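Local coordinates for protein SAS-6 (Leishmania major, PDB 4CKM) that probably helps build the hub of the cartwheel on which centrioles and basal bodies assemble, here represented by its N-terminal head domain, at residues 59-64 and 81-86; 152-157 and 170-175. All coordinates share one frame; numbering follows the deposited sequence.

Contact 1 (59-64 and 81-86)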
loop_
_atom_site.group_PDB
_atom_site.type_symbol
_atom_site.label_atom_id
_atom_site.label_comp_id
_atom_site.label_asym_id
_atom_site.label_seq_id
_atom_site.Cartn_x
_atom_site.Cartn_y
_atom_site.Cartn_z
ATOM N N ARG A 59 -21.903 -4.268 -1.986
ATOM C CA ARG A 59 -22.867 -4.625 -2.997
ATOM C C ARG A 59 -22.244 -5.435 -4.128
ATOM O O ARG A 59 -21.050 -5.361 -4.364
ATOM C CB ARG A 59 -23.520 -3.361 -3.528
ATOM C CG ARG A 59 -22.704 -2.620 -4.558
ATOM C CD ARG A 59 -23.006 -1.145 -4.529
ATOM N NE ARG A 59 -23.218 -0.593 -5.853
ATOM C CZ ARG A 59 -22.957 0.666 -6.210
ATOM N NH1 ARG A 59 -22.404 1.538 -5.371
ATOM N NH2 ARG A 59 -23.210 1.043 -7.447
ATOM N N PRO A 60 -23.052 -6.231 -4.825
ATOM C CA PRO A 60 -22.478 -7.069 -5.875
ATOM C C PRO A 60 -22.228 -6.262 -7.141
ATOM O O PRO A 60 -23.103 -5.525 -7.581
ATOM C CB PRO A 60 -23.540 -8.154 -6.087
ATOM C CG PRO A 60 -24.830 -7.547 -5.637
ATOM C CD PRO A 60 -24.515 -6.399 -4.703
ATOM N N LEU A 61 -21.022 -6.367 -7.693
ATOM C CA LEU A 61 -20.697 -5.685 -8.941
ATOM C C LEU A 61 -20.241 -6.681 -9.975
ATOM O O LEU A 61 -19.637 -7.709 -9.658
ATOM C CB LEU A 61 -19.606 -4.619 -8.732
ATOM C CG LEU A 61 -19.951 -3.379 -7.897
ATOM C CD1 LEU A 61 -18.750 -2.445 -7.742
ATOM C CD2 LEU A 61 -21.133 -2.613 -8.489
ATOM N N GLY A 62 -20.541 -6.380 -11.226
ATOM C CA GLY A 62 -19.987 -7.161 -12.329
ATOM C C GLY A 62 -18.530 -6.752 -12.550
ATOM O O GLY A 62 -18.185 -5.564 -12.554
ATOM N N VAL A 63 -17.671 -7.728 -12.739
ATOM C CA VAL A 63 -16.326 -7.428 -13.086
ATOM C C VAL A 63 -15.957 -8.204 -14.327
ATOM O O VAL A 63 -16.332 -9.376 -14.474
ATOM C CB VAL A 63 -15.362 -7.725 -11.928
ATOM C CG1 VAL A 63 -15.218 -9.211 -11.697
ATOM C CG2 VAL A 63 -14.003 -7.123 -12.222
ATOM N N TYR A 64 -15.196 -7.549 -15.203
ATOM C CA TYR A 64 -14.947 -8.050 -16.544
ATOM C C TYR A 64 -13.518 -7.711 -16.951
ATOM O O TYR A 64 -13.094 -6.561 -16.889
ATOM C CB TYR A 64 -15.970 -7.399 -17.482
ATOM C CG TYR A 64 -15.891 -7.746 -18.959
ATOM C CD1 TYR A 64 -16.487 -8.905 -19.462
ATOM C CD2 TYR A 64 -15.277 -6.888 -19.861
ATOM C CE1 TYR A 64 -16.442 -9.208 -20.812
ATOM C CE2 TYR A 64 -15.231 -7.180 -21.215
ATOM C CZ TYR A 64 -15.812 -8.336 -21.679
ATOM O OH TYR A 64 -15.756 -8.620 -23.008
ATOM N N VAL A 81 -10.236 -3.792 -17.927
ATOM C CA VAL A 81 -10.848 -4.149 -16.656
ATOM C C VAL A 81 -12.060 -3.236 -16.498
ATOM O O VAL A 81 -11.921 -2.006 -16.389
ATOM C CB VAL A 81 -9.890 -3.906 -15.461
ATOM C CG1 VAL A 81 -10.570 -4.186 -14.125
ATOM C CG2 VAL A 81 -8.659 -4.775 -15.575
ATOM N N ARG A 82 -13.238 -3.853 -16.462
ATOM C CA ARG A 82 -14.490 -3.154 -16.365
ATOM C C ARG A 82 -15.275 -3.560 -15.102
ATOM O O ARG A 82 -15.363 -4.737 -14.730
ATOM C CB ARG A 82 -15.307 -3.478 -17.596
ATOM C CG ARG A 82 -16.684 -2.858 -17.630
ATOM C CD ARG A 82 -17.492 -3.454 -18.776
ATOM N NE ARG A 82 -17.075 -2.888 -20.054
ATOM C CZ ARG A 82 -17.049 -3.540 -21.216
ATOM N NH1 ARG A 82 -17.405 -4.821 -21.302
ATOM N NH2 ARG A 82 -16.647 -2.893 -22.303
ATOM N N LEU A 83 -15.883 -2.565 -14.487
ATOM C CA LEU A 83 -16.699 -2.746 -13.323
ATOM C C LEU A 83 -18.089 -2.217 -13.647
ATOM O O LEU A 83 -18.229 -1.079 -14.115
ATOM C CB LEU A 83 -16.089 -1.928 -12.210
ATOM C CG LEU A 83 -16.211 -2.452 -10.801
ATOM C CD1 LEU A 83 -15.638 -3.851 -10.705
ATOM C CD2 LEU A 83 -15.482 -1.486 -9.870
ATOM N N THR A 84 -19.116 -3.030 -13.420
ATOM C CA THR A 84 -20.491 -2.567 -13.645
ATOM C C THR A 84 -21.410 -2.857 -12.478
ATOM O O THR A 84 -21.096 -3.669 -11.606
ATOM C CB THR A 84 -21.108 -3.220 -14.890
ATOM O OG1 THR A 84 -21.003 -4.641 -14.782
ATOM C CG2 THR A 84 -20.392 -2.768 -16.130
ATOM N N ASP A 85 -22.545 -2.173 -12.471
ATOM C CA ASP A 85 -23.648 -2.491 -11.560
ATOM C C ASP A 85 -24.875 -3.015 -12.349
ATOM O O ASP A 85 -25.488 -2.261 -13.110
ATOM C CB ASP A 85 -24.037 -1.268 -10.743
ATOM C CG ASP A 85 -24.928 -1.618 -9.560
ATOM O OD1 ASP A 85 -25.658 -2.625 -9.605
ATOM O OD2 ASP A 85 -24.890 -0.887 -8.562
ATOM N N PRO A 86 -25.243 -4.299 -12.155
ATOM C CA PRO A 86 -26.387 -4.868 -12.889
ATOM C C PRO A 86 -27.672 -4.044 -12.745
ATOM O O PRO A 86 -28.391 -3.827 -13.720
ATOM C CB PRO A 86 -26.570 -6.258 -12.254
ATOM C CG PRO A 86 -25.816 -6.227 -10.973
ATOM C CD PRO A 86 -24.691 -5.256 -11.177
HETATM O O HOH W 1 -25.411 -4.332 -7.249
#

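Contact 2 (152-157 and 170-175)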
loop_
_atom_site.group_PDB
_atom_site.type_symbol
_atom_site.label_atom_id
_atom_site.label_comp_id
_atom_site.label_asym_id
_atom_site.label_seq_id
_atom_site.Cartn_x
_atom_site.Cartn_y
_atom_site.Cartn_z
ATOM N N ARG A 152 -14.341 8.970 -12.089
ATOM C CA ARG A 152 -13.386 7.903 -11.853
ATOM C C ARG A 152 -13.572 7.277 -10.485
ATOM O O ARG A 152 -14.141 7.894 -9.582
ATOM C CB ARG A 152 -11.959 8.446 -11.934
ATOM C CG ARG A 152 -11.618 9.424 -10.813
ATOM C CD ARG A 152 -10.178 9.905 -10.835
ATOM N NE ARG A 152 -9.741 10.241 -12.177
ATOM C CZ ARG A 152 -8.466 10.265 -12.583
ATOM N NH1 ARG A 152 -7.458 9.972 -11.752
ATOM N NH2 ARG A 152 -8.193 10.591 -13.845
ATOM N N GLY A 153 -13.048 6.064 -10.326
ATOM C CA GLY A 153 -12.883 5.500 -9.006
ATOM C C GLY A 153 -11.642 4.662 -8.898
ATOM O O GLY A 153 -11.029 4.270 -9.909
ATOM N N THR A 154 -11.249 4.409 -7.662
ATOM C CA THR A 154 -10.111 3.567 -7.396
ATOM C C THR A 154 -10.556 2.238 -6.802
ATOM O O THR A 154 -11.151 2.187 -5.714
ATOM C CB THR A 154 -9.155 4.273 -6.434
ATOM O OG1 THR A 154 -8.749 5.509 -7.025
ATOM C CG2 THR A 154 -7.924 3.422 -6.140
ATOM N N LEU A 155 -10.270 1.178 -7.541
ATOM C CA LEU A 155 -10.485 -0.194 -7.108
ATOM C C LEU A 155 -9.283 -0.683 -6.339
ATOM O O LEU A 155 -8.177 -0.698 -6.880
ATOM C CB LEU A 155 -10.672 -1.109 -8.320
ATOM C CG LEU A 155 -10.923 -2.593 -7.961
ATOM C CD1 LEU A 155 -12.276 -2.756 -7.297
ATOM C CD2 LEU A 155 -10.880 -3.473 -9.190
ATOM N N ARG A 156 -9.499 -1.104 -5.093
ATOM C CA ARG A 156 -8.441 -1.618 -4.256
ATOM C C ARG A 156 -8.675 -3.096 -3.894
ATOM O O ARG A 156 -9.794 -3.509 -3.590
ATOM C CB ARG A 156 -8.360 -0.793 -2.981
ATOM C CG ARG A 156 -8.043 0.678 -3.182
ATOM C CD ARG A 156 -8.223 1.491 -1.896
ATOM N NE ARG A 156 -7.083 1.343 -0.994
ATOM C CZ ARG A 156 -7.143 1.319 0.354
ATOM N NH1 ARG A 156 -8.302 1.438 1.002
ATOM N NH2 ARG A 156 -6.028 1.150 1.073
ATOM N N VAL A 157 -7.610 -3.889 -3.925
ATOM C CA VAL A 157 -7.631 -5.256 -3.444
ATOM C C VAL A 157 -6.938 -5.247 -2.102
ATOM O O VAL A 157 -5.760 -4.903 -2.015
ATOM C CB VAL A 157 -6.889 -6.217 -4.387
ATOM C CG1 VAL A 157 -6.894 -7.622 -3.822
ATOM C CG2 VAL A 157 -7.526 -6.229 -5.768
ATOM N N SER A 170 -3.942 -1.083 -6.275
ATOM C CA SER A 170 -4.962 -0.078 -6.590
ATOM C C SER A 170 -4.932 0.170 -8.075
ATOM O O SER A 170 -3.846 0.192 -8.655
ATOM C CB SER A 170 -4.644 1.255 -5.955
ATOM O OG SER A 170 -4.268 1.071 -4.636
ATOM N N LEU A 171 -6.099 0.397 -8.663
ATOM C CA LEU A 171 -6.239 0.664 -10.076
ATOM C C LEU A 171 -7.262 1.754 -10.214
ATOM O O LEU A 171 -8.294 1.738 -9.514
ATOM C CB LEU A 171 -6.770 -0.551 -10.813
ATOM C CG LEU A 171 -5.917 -1.802 -10.726
ATOM C CD1 LEU A 171 -6.667 -2.962 -11.363
ATOM C CD2 LEU A 171 -4.562 -1.601 -11.401
ATOM N N VAL A 172 -6.975 2.702 -11.099
ATOM C CA VAL A 172 -7.881 3.792 -11.372
ATOM C C VAL A 172 -8.702 3.402 -12.561
ATOM O O VAL A 172 -8.159 2.981 -13.579
ATOM C CB VAL A 172 -7.137 5.110 -11.671
ATOM C CG1 VAL A 172 -8.125 6.208 -12.072
ATOM C CG2 VAL A 172 -6.368 5.539 -10.437
ATOM N N LEU A 173 -10.016 3.496 -12.410
ATOM C CA LEU A 173 -10.951 3.159 -13.473
ATOM C C LEU A 173 -11.785 4.395 -13.756
ATOM O O LEU A 173 -12.233 5.051 -12.824
ATOM C CB LEU A 173 -11.862 2.013 -13.052
ATOM C CG LEU A 173 -11.342 0.584 -13.116
ATOM C CD1 LEU A 173 -10.043 0.418 -12.361
ATOM C CD2 LEU A 173 -12.385 -0.350 -12.529
ATOM N N LEU A 174 -11.983 4.696 -15.042
ATOM C CA LEU A 174 -12.691 5.912 -15.481
ATOM C C LEU A 174 -14.100 5.570 -15.889
ATOM O O LEU A 174 -14.332 4.551 -16.544
ATOM C CB LEU A 174 -11.972 6.522 -16.684
ATOM C CG LEU A 174 -10.453 6.688 -16.547
ATOM C CD1 LEU A 174 -9.852 7.180 -17.857
ATOM C CD2 LEU A 174 -10.112 7.630 -15.408
ATOM N N ARG A 175 -15.051 6.410 -15.521
ATOM C CA ARG A 175 -16.421 6.209 -15.983
ATOM C C ARG A 175 -16.515 6.564 -17.447
ATOM O O ARG A 175 -15.852 7.492 -17.881
ATOM C CB ARG A 175 -17.406 7.087 -15.197
ATOM C CG ARG A 175 -18.879 6.836 -15.567
ATOM C CD ARG A 175 -19.883 7.370 -14.542
ATOM N NE ARG A 175 -19.614 8.768 -14.215
ATOM C CZ ARG A 175 -19.990 9.821 -14.947
ATOM N NH1 ARG A 175 -20.682 9.663 -16.070
ATOM N NH2 ARG A 175 -19.677 11.054 -14.550
#

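Contact 1 (59-64 and 81-86)
The carboxylate oxygen OD2 of D85 is gripped by two nitrogens of R59. NH2 of R59 lies 2.8 Å from OD2 of D85 and forms the salt bridge, using the anti lone pair of that oxygen and staying in the guanidinium plane. NE of R59 adds a weak bond to the same OD2 at 3.2 Å. The two side chains cross at about a right angle, and the guanidinium and carboxylate planes are 44° apart. With CG anti to the backbone N (chi1 -166°), D85 holds its carboxylate carbon toward R59. OD1 of D85 takes a hydrogen bond from a water that also donates to the carbonyl O of P60. OD1 is further bonded to T87 OG1, and R59 NH1 to T49 OG1.

Beyond the salt bridge the strands pair antiparallel. G62 with T84 and Y64 with R82 are hydrogen-bonded pairs; the shortest of the backbone bonds runs from R82 N to Y64 O, 2.7 Å. V63 with L83 is the non-hydrogen-bonded pair between them. On the buried face, CD1 of L61 meets CG of L83 at 4.0 Å. CD1 of L83 also reaches CG2 of V63. L126 of helix 117-130 packs on V63.

On the other face Y64 and R82 lie side by side and point the same way. Ring and guanidinium planes are only 13° apart. NH1 of R82 comes obliquely to CE2 of Y64, 3.2 Å away. NE of R82 makes a salt bridge with E94. T84 OG1 lies near G62 CA on this face.

The two ends differ in chemistry: a salt bridge ties D85 to R59 and a water ties D85 OD1 to the P60 carbonyl, whereas R82 lies against Y64 and pairs with E94. Partners on both oxygens of the buried carboxylate probably favour its ionised form.

Contact 2 (152-157 and 170-175)
R152 lays its guanidinium across V172 and runs alongside L174 in the same direction. CG1 of V172 sits over one face of the guanidinium, 3.8 Å above the plane and offset toward the rim; NH1 of R152 is its nearest atom. CD2 of L174 touches R152 at both ends, with NH2 at 3.9 Å and CB at 4.0 Å. The R152 chain bends at chi3 (44°), which turns NE off the extended course of the chain.

Further along the same face, CG2 of T154, anti to the backbone N, is the branch that meets CB of S170, at 3.9 Å. CG of R156 passes S170 OG more loosely. The guanidinium of R156 pairs with E167 and, through NH1, with E110 of the second subunit.

L155, L171 and L173 point to the opposite, buried face. F140 of strand 136-142 packs on both L155 and L173.

Four backbone bonds join G153 with L173 and L155 with L171. The bond from L173 N to G153 O is 2.8 Å long and nearly straight, at 176°.

The pair thus has one leucine-lined buried face and one mixed face of R152, R156, T154, S170, V172 and L174, on an antiparallel beta hairpin of the SAS-6 head domain.

In the fold
Contacts 1 and 2 come in series along the chain, the first closing before the second opens. Each joins the two strands of one beta hairpin: 57-70 with 76-85, and 152-160 with 165-175. Their centres are about 12 Å apart. Both hairpins belong to the same mixed sheet, where strand 88-98 lies between 76-85 and 165-175. They meet through packing, with CB of L83 4.0 Å from CD2 of L173. Helices 102-109 and 117-130 fall between the hairpins in sequence. The contacts thus help form one N-terminal head domain. No other chain of the assembly touches the segments of contact 1, while contact 2 lies beside the second subunit.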